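Local structure of predicted sugar phosphatases of the HAD superfamily (Cytophaga hutchinsonii, 2HX1) at the interface of chains A and B and the interface of chains A and C. The protein probably hydrolyses phosphate esters of sugars as a magnesium-binding phosphatase of the haloacid dehalogenase (HAD) superfamily. Sequence-based numbering; all coordinates share one arbitrary frame. Chains: chain A/B/C, Predicted sugar phosphatases of the HAD superfamily.

Contact 1: the interface of chains A and B. Residues chain A 93-94; chain B 226, 246-248.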
ATOM      1  N   LEU A  93      14.940  28.520   1.281  1.00 28.02           N
ATOM      2  CA  LEU A  93      15.012  28.625  -0.144  1.00 29.20           C
ATOM      3  C   LEU A  93      13.642  28.660  -0.790  1.00 32.20           C
ATOM      4  O   LEU A  93      13.427  29.449  -1.720  1.00 34.01           O
ATOM      5  CB  LEU A  93      15.781  27.458  -0.728  1.00 29.65           C
ATOM      6  CG  LEU A  93      15.528  27.243  -2.213  1.00 39.37           C
ATOM      7  CD1 LEU A  93      15.994  28.484  -3.023  1.00 49.64           C
ATOM      8  CD2 LEU A  93      16.235  25.982  -2.650  1.00 39.42           C
ATOM      9  N   LYS A  94      12.729  27.795  -0.344  1.00 30.41           N
ATOM     10  CA  LYS A  94      11.536  27.535  -1.132  1.00 30.03           C
ATOM     11  C   LYS A  94      10.259  28.153  -0.605  1.00 28.88           C
ATOM     12  O   LYS A  94       9.275  28.153  -1.314  1.00 29.60           O
ATOM     13  CB  LYS A  94      11.314  26.037  -1.294  1.00 30.90           C
ATOM     14  CG  LYS A  94      12.347  25.297  -2.100  1.00 32.19           C
ATOM     15  CD  LYS A  94      12.122  25.441  -3.567  1.00 28.45           C
ATOM     16  CE  LYS A  94      13.080  24.563  -4.392  1.00 22.32           C
ATOM     17  NZ  LYS A  94      12.886  24.822  -5.886  1.00 26.95           N
TER
ATOM     18  N   ARG B 226      21.478  27.979  -7.407  1.00 31.17           N
ATOM     19  CA  ARG B 226      20.578  29.036  -7.882  1.00 31.35           C
ATOM     20  C   ARG B 226      20.719  29.278  -9.376  1.00 29.23           C
ATOM     21  O   ARG B 226      19.833  29.887  -9.979  1.00 28.59           O
ATOM     22  CB  ARG B 226      20.851  30.356  -7.129  1.00 29.85           C
ATOM     23  CG  ARG B 226      20.723  30.281  -5.557  1.00 35.12           C
ATOM     24  CD  ARG B 226      19.266  30.447  -5.063  1.00 36.38           C
ATOM     25  NE  ARG B 226      18.330  29.591  -5.787  1.00 37.57           N
ATOM     26  CZ  ARG B 226      18.236  28.263  -5.642  1.00 39.06           C
ATOM     27  NH1 ARG B 226      19.018  27.605  -4.795  1.00 42.86           N
ATOM     28  NH2 ARG B 226      17.331  27.589  -6.348  1.00 42.58           N
ATOM     29  N   GLY B 246      17.426  21.559  -3.903  1.00 23.95           N
ATOM     30  CA  GLY B 246      17.676  22.996  -3.873  1.00 24.85           C
ATOM     31  C   GLY B 246      17.673  23.684  -5.237  1.00 24.37           C
ATOM     32  O   GLY B 246      18.023  24.866  -5.345  1.00 25.83           O
ATOM     33  N   LEU B 247      17.214  22.999  -6.277  1.00 25.65           N
ATOM     34  CA  LEU B 247      17.154  23.628  -7.600  1.00 23.83           C
ATOM     35  C   LEU B 247      15.807  24.257  -7.885  1.00 24.11           C
ATOM     36  O   LEU B 247      14.768  23.755  -7.455  1.00 25.76           O
ATOM     37  CB  LEU B 247      17.457  22.602  -8.690  1.00 25.50           C
ATOM     38  CG  LEU B 247      18.625  21.643  -8.464  1.00 27.72           C
ATOM     39  CD1 LEU B 247      18.673  20.641  -9.655  1.00 22.84           C
ATOM     40  CD2 LEU B 247      19.978  22.378  -8.273  1.00 28.63           C
ATOM     41  N   ASP B 248      15.823  25.338  -8.667  1.00 24.62           N
ATOM     42  CA  ASP B 248      14.641  25.801  -9.365  1.00 23.58           C
ATOM     43  C   ASP B 248      14.155  24.686 -10.269  1.00 22.95           C
ATOM     44  O   ASP B 248      14.956  23.992 -10.956  1.00 21.40           O
ATOM     45  CB  ASP B 248      14.948  27.038 -10.216  1.00 25.53           C
ATOM     46  CG  ASP B 248      15.113  28.309  -9.390  1.00 27.13           C
ATOM     47  OD1 ASP B 248      15.138  28.250  -8.144  1.00 27.58           O
ATOM     48  OD2 ASP B 248      15.261  29.380 -10.004  1.00 30.04           O
TER
HETATM   49  O   HOH W   1      13.552  27.511  -6.050  1.00 28.23           O

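Contact 2: the interface of chains A and C. Residues chain A 146-147, 150-151; chain C 141-142, 146.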
ATOM      1  N   TRP A 146      -3.863  15.824  19.496  1.00 22.82           N
ATOM      2  CA  TRP A 146      -3.926  15.063  18.256  1.00 22.90           C
ATOM      3  C   TRP A 146      -5.309  15.063  17.619  1.00 22.64           C
ATOM      4  O   TRP A 146      -5.427  15.110  16.416  1.00 24.11           O
ATOM      5  CB  TRP A 146      -3.503  13.604  18.476  1.00 24.82           C
ATOM      6  CG  TRP A 146      -2.005  13.336  18.495  1.00 24.48           C
ATOM      7  CD1 TRP A 146      -1.004  14.224  18.752  1.00 22.97           C
ATOM      8  CD2 TRP A 146      -1.371  12.067  18.311  1.00 21.33           C
ATOM      9  NE1 TRP A 146       0.220  13.595  18.715  1.00 23.13           N
ATOM     10  CE2 TRP A 146       0.023  12.268  18.445  1.00 22.40           C
ATOM     11  CE3 TRP A 146      -1.841  10.793  18.033  1.00 21.69           C
ATOM     12  CZ2 TRP A 146       0.945  11.232  18.314  1.00 25.50           C
ATOM     13  CZ3 TRP A 146      -0.918   9.760  17.905  1.00 23.10           C
ATOM     14  CH2 TRP A 146       0.456   9.990  18.030  1.00 20.95           C
ATOM     15  N   PHE A 147      -6.357  14.954  18.419  1.00 22.62           N
ATOM     16  CA  PHE A 147      -7.716  14.940  17.883  1.00 23.44           C
ATOM     17  C   PHE A 147      -8.001  16.234  17.157  1.00 23.36           C
ATOM     18  O   PHE A 147      -8.499  16.226  15.999  1.00 23.25           O
ATOM     19  CB  PHE A 147      -8.733  14.714  18.990  1.00 24.58           C
ATOM     20  CG  PHE A 147     -10.171  14.923  18.577  1.00 25.14           C
ATOM     21  CD1 PHE A 147     -10.839  13.991  17.808  1.00 24.79           C
ATOM     22  CD2 PHE A 147     -10.891  16.043  19.036  1.00 27.77           C
ATOM     23  CE1 PHE A 147     -12.192  14.169  17.471  1.00 26.51           C
ATOM     24  CE2 PHE A 147     -12.239  16.225  18.701  1.00 28.93           C
ATOM     25  CZ  PHE A 147     -12.896  15.276  17.933  1.00 28.57           C
ATOM     26  N   LEU A 150      -4.557  16.884  14.246  1.00 22.55           N
ATOM     27  CA  LEU A 150      -4.489  15.972  13.098  1.00 21.71           C
ATOM     28  C   LEU A 150      -5.632  16.218  12.124  1.00 21.27           C
ATOM     29  O   LEU A 150      -5.443  16.229  10.897  1.00 20.62           O
ATOM     30  CB  LEU A 150      -4.507  14.505  13.531  1.00 21.66           C
ATOM     31  CG  LEU A 150      -3.248  14.172  14.343  1.00 25.70           C
ATOM     32  CD1 LEU A 150      -3.221  12.731  14.698  1.00 19.85           C
ATOM     33  CD2 LEU A 150      -1.955  14.591  13.598  1.00 16.93           C
ATOM     34  N   ASN A 151      -6.827  16.372  12.680  1.00 21.68           N
ATOM     35  CA  ASN A 151      -7.963  16.851  11.908  1.00 22.54           C
ATOM     36  C   ASN A 151      -7.685  18.178  11.237  1.00 21.40           C
ATOM     37  O   ASN A 151      -7.913  18.304  10.022  1.00 21.70           O
ATOM     38  CB  ASN A 151      -9.227  16.911  12.753  1.00 21.49           C
ATOM     39  CG  ASN A 151      -9.937  15.580  12.819  1.00 24.98           C
ATOM     40  OD1 ASN A 151     -10.406  15.073  11.792  1.00 19.21           O
ATOM     41  ND2 ASN A 151     -10.054  15.014  14.027  1.00 14.05           N
TER
ATOM     42  N   ASP C 141     -14.823   8.028  16.781  1.00 26.35           N
ATOM     43  CA  ASP C 141     -13.605   8.848  16.740  1.00 26.34           C
ATOM     44  C   ASP C 141     -13.496   9.798  17.949  1.00 27.85           C
ATOM     45  O   ASP C 141     -12.402  10.285  18.261  1.00 26.30           O
ATOM     46  CB  ASP C 141     -13.483   9.633  15.414  1.00 27.19           C
ATOM     47  CG  ASP C 141     -14.699  10.553  15.126  1.00 28.54           C
ATOM     48  OD1 ASP C 141     -15.756  10.032  14.713  1.00 29.58           O
ATOM     49  OD2 ASP C 141     -14.592  11.799  15.284  1.00 32.01           O
ATOM     50  N   GLU C 142     -14.624  10.043  18.613  1.00 26.39           N
ATOM     51  CA  GLU C 142     -14.697  10.906  19.778  1.00 28.06           C
ATOM     52  C   GLU C 142     -14.785  10.113  21.078  1.00 27.10           C
ATOM     53  O   GLU C 142     -15.211   8.951  21.091  1.00 27.10           O
ATOM     54  CB  GLU C 142     -15.943  11.786  19.672  1.00 29.04           C
ATOM     55  CG  GLU C 142     -15.842  12.855  18.585  1.00 35.37           C
ATOM     56  CD  GLU C 142     -17.121  13.704  18.428  1.00 40.78           C
ATOM     57  OE1 GLU C 142     -18.016  13.644  19.314  1.00 48.85           O
ATOM     58  OE2 GLU C 142     -17.212  14.429  17.406  1.00 49.15           O
ATOM     59  N   TRP C 146      -6.456  10.997  21.925  1.00 22.61           N
ATOM     60  CA  TRP C 146      -5.798  10.306  20.826  1.00 23.20           C
ATOM     61  C   TRP C 146      -4.311  10.036  21.066  1.00 22.61           C
ATOM     62  O   TRP C 146      -3.839   8.938  20.792  1.00 23.07           O
ATOM     63  CB  TRP C 146      -5.978  11.116  19.548  1.00 23.45           C
ATOM     64  CG  TRP C 146      -7.321  10.963  18.872  1.00 22.76           C
ATOM     65  CD1 TRP C 146      -8.534  10.735  19.460  1.00 21.03           C
ATOM     66  CD2 TRP C 146      -7.583  11.140  17.483  1.00 17.82           C
ATOM     67  NE1 TRP C 146      -9.529  10.721  18.517  1.00 20.86           N
ATOM     68  CE2 TRP C 146      -8.969  10.960  17.290  1.00 23.01           C
ATOM     69  CE3 TRP C 146      -6.774  11.417  16.370  1.00 25.79           C
ATOM     70  CZ2 TRP C 146      -9.552  11.029  16.029  1.00 25.55           C
ATOM     71  CZ3 TRP C 146      -7.359  11.504  15.135  1.00 21.81           C
ATOM     72  CH2 TRP C 146      -8.732  11.301  14.967  1.00 18.70           C
TER
HETATM   73  O   HOH W   2     -12.268  12.997  14.015  1.00 23.89           O

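Contact 3: the interface of chains A and C. Residues chain A 171-172, 180, 182, 190; chain C 154, 193-194.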
ATOM      1  N   ASN A 171       8.600   4.912  12.127  1.00 25.40           N
ATOM      2  CA  ASN A 171       7.213   5.166  12.512  1.00 23.51           C
ATOM      3  C   ASN A 171       6.987   5.125  13.997  1.00 23.00           C
ATOM      4  O   ASN A 171       6.067   5.747  14.457  1.00 22.83           O
ATOM      5  CB  ASN A 171       6.276   4.150  11.890  1.00 23.47           C
ATOM      6  CG  ASN A 171       6.054   4.390  10.464  1.00 24.10           C
ATOM      7  OD1 ASN A 171       6.095   5.535  10.001  1.00 25.82           O
ATOM      8  ND2 ASN A 171       5.816   3.313   9.719  1.00 22.14           N
ATOM      9  N   THR A 172       7.781   4.333  14.725  1.00 22.67           N
ATOM     10  CA  THR A 172       7.715   4.287  16.191  1.00 22.94           C
ATOM     11  C   THR A 172       9.102   4.357  16.801  1.00 23.90           C
ATOM     12  O   THR A 172      10.085   4.108  16.116  1.00 24.66           O
ATOM     13  CB  THR A 172       7.080   2.999  16.710  1.00 21.93           C
ATOM     14  OG1 THR A 172       7.902   1.888  16.351  1.00 23.77           O
ATOM     15  CG2 THR A 172       5.670   2.830  16.161  1.00 21.08           C
ATOM     16  N   VAL A 180       6.357   0.949  22.832  1.00 24.88           N
ATOM     17  CA  VAL A 180       6.831   1.907  21.845  1.00 23.48           C
ATOM     18  C   VAL A 180       5.921   3.148  21.875  1.00 24.39           C
ATOM     19  O   VAL A 180       4.874   3.180  22.554  1.00 24.59           O
ATOM     20  CB  VAL A 180       6.839   1.336  20.402  1.00 23.90           C
ATOM     21  CG1 VAL A 180       7.570   0.002  20.332  1.00 23.89           C
ATOM     22  CG2 VAL A 180       5.419   1.189  19.871  1.00 23.27           C
ATOM     23  N   ILE A 182       4.566   6.342  19.020  1.00 21.26           N
ATOM     24  CA  ILE A 182       4.489   6.780  17.644  1.00 20.59           C
ATOM     25  C   ILE A 182       5.368   8.024  17.505  1.00 22.73           C
ATOM     26  O   ILE A 182       5.231   8.974  18.286  1.00 22.15           O
ATOM     27  CB  ILE A 182       3.040   7.080  17.255  1.00 20.61           C
ATOM     28  CG1 ILE A 182       2.182   5.815  17.382  1.00 20.32           C
ATOM     29  CG2 ILE A 182       2.955   7.581  15.849  1.00 18.98           C
ATOM     30  CD1 ILE A 182       0.685   6.095  17.371  1.00 22.14           C
HETATM   31  N   MSE A 190       0.526   8.219   9.285  1.00 21.93           N
HETATM   32  CA  MSE A 190      -0.896   8.139   9.617  1.00 22.11           C
HETATM   33  C   MSE A 190      -1.689   9.128   8.832  1.00 19.92           C
HETATM   34  O   MSE A 190      -2.766   8.813   8.345  1.00 23.23           O
HETATM   35  CB  MSE A 190      -1.096   8.442  11.087  1.00 20.30           C
HETATM   36  CG  MSE A 190      -0.618   7.320  11.974  1.00 30.79           C
HETATM   37 SE   MSE A 190      -0.809   7.706  13.879  0.70 29.33          SE
HETATM   38  CE  MSE A 190      -0.989   9.539  13.997  1.00 40.72           C
TER
ATOM     39  N   VAL C 154      -1.718   0.800  19.920  1.00 22.02           N
ATOM     40  CA  VAL C 154      -0.572   0.193  19.236  1.00 20.38           C
ATOM     41  C   VAL C 154       0.117  -0.824  20.124  1.00 21.47           C
ATOM     42  O   VAL C 154       0.356  -1.949  19.695  1.00 25.05           O
ATOM     43  CB  VAL C 154       0.429   1.268  18.759  1.00 22.51           C
ATOM     44  CG1 VAL C 154       1.798   0.669  18.560  1.00 20.53           C
ATOM     45  CG2 VAL C 154      -0.100   1.939  17.471  1.00 15.90           C
ATOM     46  N   SER C 193      -1.552   1.743   9.351  1.00 25.62           N
ATOM     47  CA  SER C 193      -0.372   2.309   8.666  1.00 25.52           C
ATOM     48  C   SER C 193       0.905   2.102   9.479  1.00 23.76           C
ATOM     49  O   SER C 193       1.994   2.090   8.921  1.00 25.86           O
ATOM     50  CB  SER C 193      -0.591   3.792   8.325  1.00 23.04           C
ATOM     51  OG  SER C 193      -0.490   4.619   9.473  1.00 21.58           O
ATOM     52  N   ILE C 194       0.760   1.920  10.795  1.00 25.50           N
ATOM     53  CA  ILE C 194       1.887   1.678  11.696  0.50 26.91           C
ATOM     54  C   ILE C 194       2.105   0.181  11.902  1.00 26.31           C
ATOM     55  O   ILE C 194       3.222  -0.311  11.802  1.00 28.54           O
ATOM     56  CB  ILE C 194       1.642   2.370  13.058  0.50 28.63           C
ATOM     57  CG1 ILE C 194       1.679   3.890  12.888  0.50 28.93           C
ATOM     58  CG2 ILE C 194       2.674   1.937  14.104  0.50 31.26           C
ATOM     59  CD1 ILE C 194       0.739   4.606  13.819  0.50 30.19           C
TER
HETATM   60  O   HOH W   3       5.625   0.763  11.355  1.00 30.90           O

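Contact 1: the interface of chains A and B
The flat guanidinium group of B:Arg226 takes A:Leu93 on one face: the methyl CD1 sits over its centre, 3.5 Å from the central carbon CZ. At its edge, in plane, lie B:Gly246 O and B:Asp248 OD1. This patch joins two copies of a predicted HAD-superfamily phosphatase, the end of helix 83-94 of chain A meeting the turn that leads into strand 248-252 of chain B. NH1 and NH2 of B:Arg226 both grip B:Gly246 O, each at 3.0 Å, and NH2 also forms a salt bridge with B:Asp248 OD1 (2.9 Å), which it meets from above the carboxylate plane. These in-plane bonds fix the rotation of the guanidinium and present its face to the leucine. With CG anti to the backbone N (chi1 161°), A:Leu93 forks over the turn, its second methyl CD2 packing on B:Gly246 CA at 3.5 Å. Alongside, the side-chain amine NZ of A:Lys94 donates to B:Leu247 O (2.7 Å) from 41° out of the carbonyl plane. Water 1 links the same NZ, at 2.8 Å, to B:Asp248 OD1, 2.7 Å from the water. This carboxylate probably offsets the like charges of A:Lys94 and B:Arg226.

Contact 2: the interface of chains A and C
From its CB outward, A:Phe147 lies across the indole of C:Trp146, where helix 146-159 of one HAD-family subunit meets its counterpart in the other. CB stands over the face of the five-membered ring, 3.9 Å from its centroid, a CH-pi contact. CG lies anti to the backbone N (chi1 170°), which carries the phenyl along the indole towards the loop before the chain C helix. There the edge atom CD1 comes down on the indole face, offset toward the rim and 3.6 Å from C:Trp146 CE2, the ring planes 70° apart in an edge-to-face pair. Further out, CE1 approaches C:Asp141, and CZ reaches the aliphatic CG of C:Glu142 at 3.9 Å.

The indole is held from its own chain: NE1 of C:Trp146 donates to C:Asp141 O (2.9 Å), nearly along the C=O axis and in the ring plane, which limits its rotation and keeps its face towards the phenyl. Were C:Trp146 cut back to an alanine, A:Phe147 would probably lose the aromatic face it packs on, and C:Asp141 O its indole donor. Beside the phenyl, toward the six-membered end of the indole, the amide ND2 of A:Asn151 donates to A:Phe147 O (2.8 Å), one helical turn back, and through water 2 reaches the carboxylate oxygen OD2 of C:Asp141. Near the two-fold axis, A:Trp146 CB and C:Trp146 CB meet at 3.7 Å.

Contact 3: the interface of chains A and C
A:Thr172 and A:Ile182, both extended in strands 172-174 and 180-182, face C:Ile194, which is helical (phi -94°, psi -47°) near the end of helix 184-195. The two branches of C:Ile194 part to meet different partners. Its CG2 touches the methyl CG2 of A:Thr172 at 3.7 Å, the side chains crossing obliquely. Its other arm runs out through CG1, anti to the carbonyl carbon (chi1 -68°), and ends against two residues of chain A. There CD1 lies 3.5 Å from the selenium SE of A:Met190, a selenomethionine, and 3.9 Å from CD1 of A:Ile182, whose side chain it crosses at about a right angle.

Beside this group, C:Ser193 lays its hydroxyl oxygen OG against the backbone of A:Met190, 3.5 Å from CA, and against the CG of that side chain. At the other flank C:Val154, from helix 146-159, brings its CG1 to CG2 of A:Val180 (3.9 Å), again at roughly a right angle. A water-bridged polar link borders the apolar cluster: the amide ND2 of A:Asn171 bonds water 3 at 3.0 Å, and water 3 lies 2.7 Å from C:Ile194 O, the backbone carbonyl. By setting two helices of chain C against two short strands and a helix of chain A, the patch probably helps to hold chains A and C together in the deposited tetramer.

Contacts 2 and 3 belong to the same A–C interface, their C-alpha centres about 15 Å apart, and share helix 146-159: contact 2 uses its start, the first turns of chain A and the first residue of chain C, while contact 3 takes C:Val154 further along. Contact 1 lies on a different face of chain A, about 35 Å from contact 2 and 32 Å from contact 3 between C-alpha centres, and uses helix 83-94 against chain B. Chain A thus engages two neighbours through separate surfaces. Each interface is two-fold symmetric, so every patch recurs with chains exchanged, as suits the deposited four-copy assembly, which may or may not be the biological form.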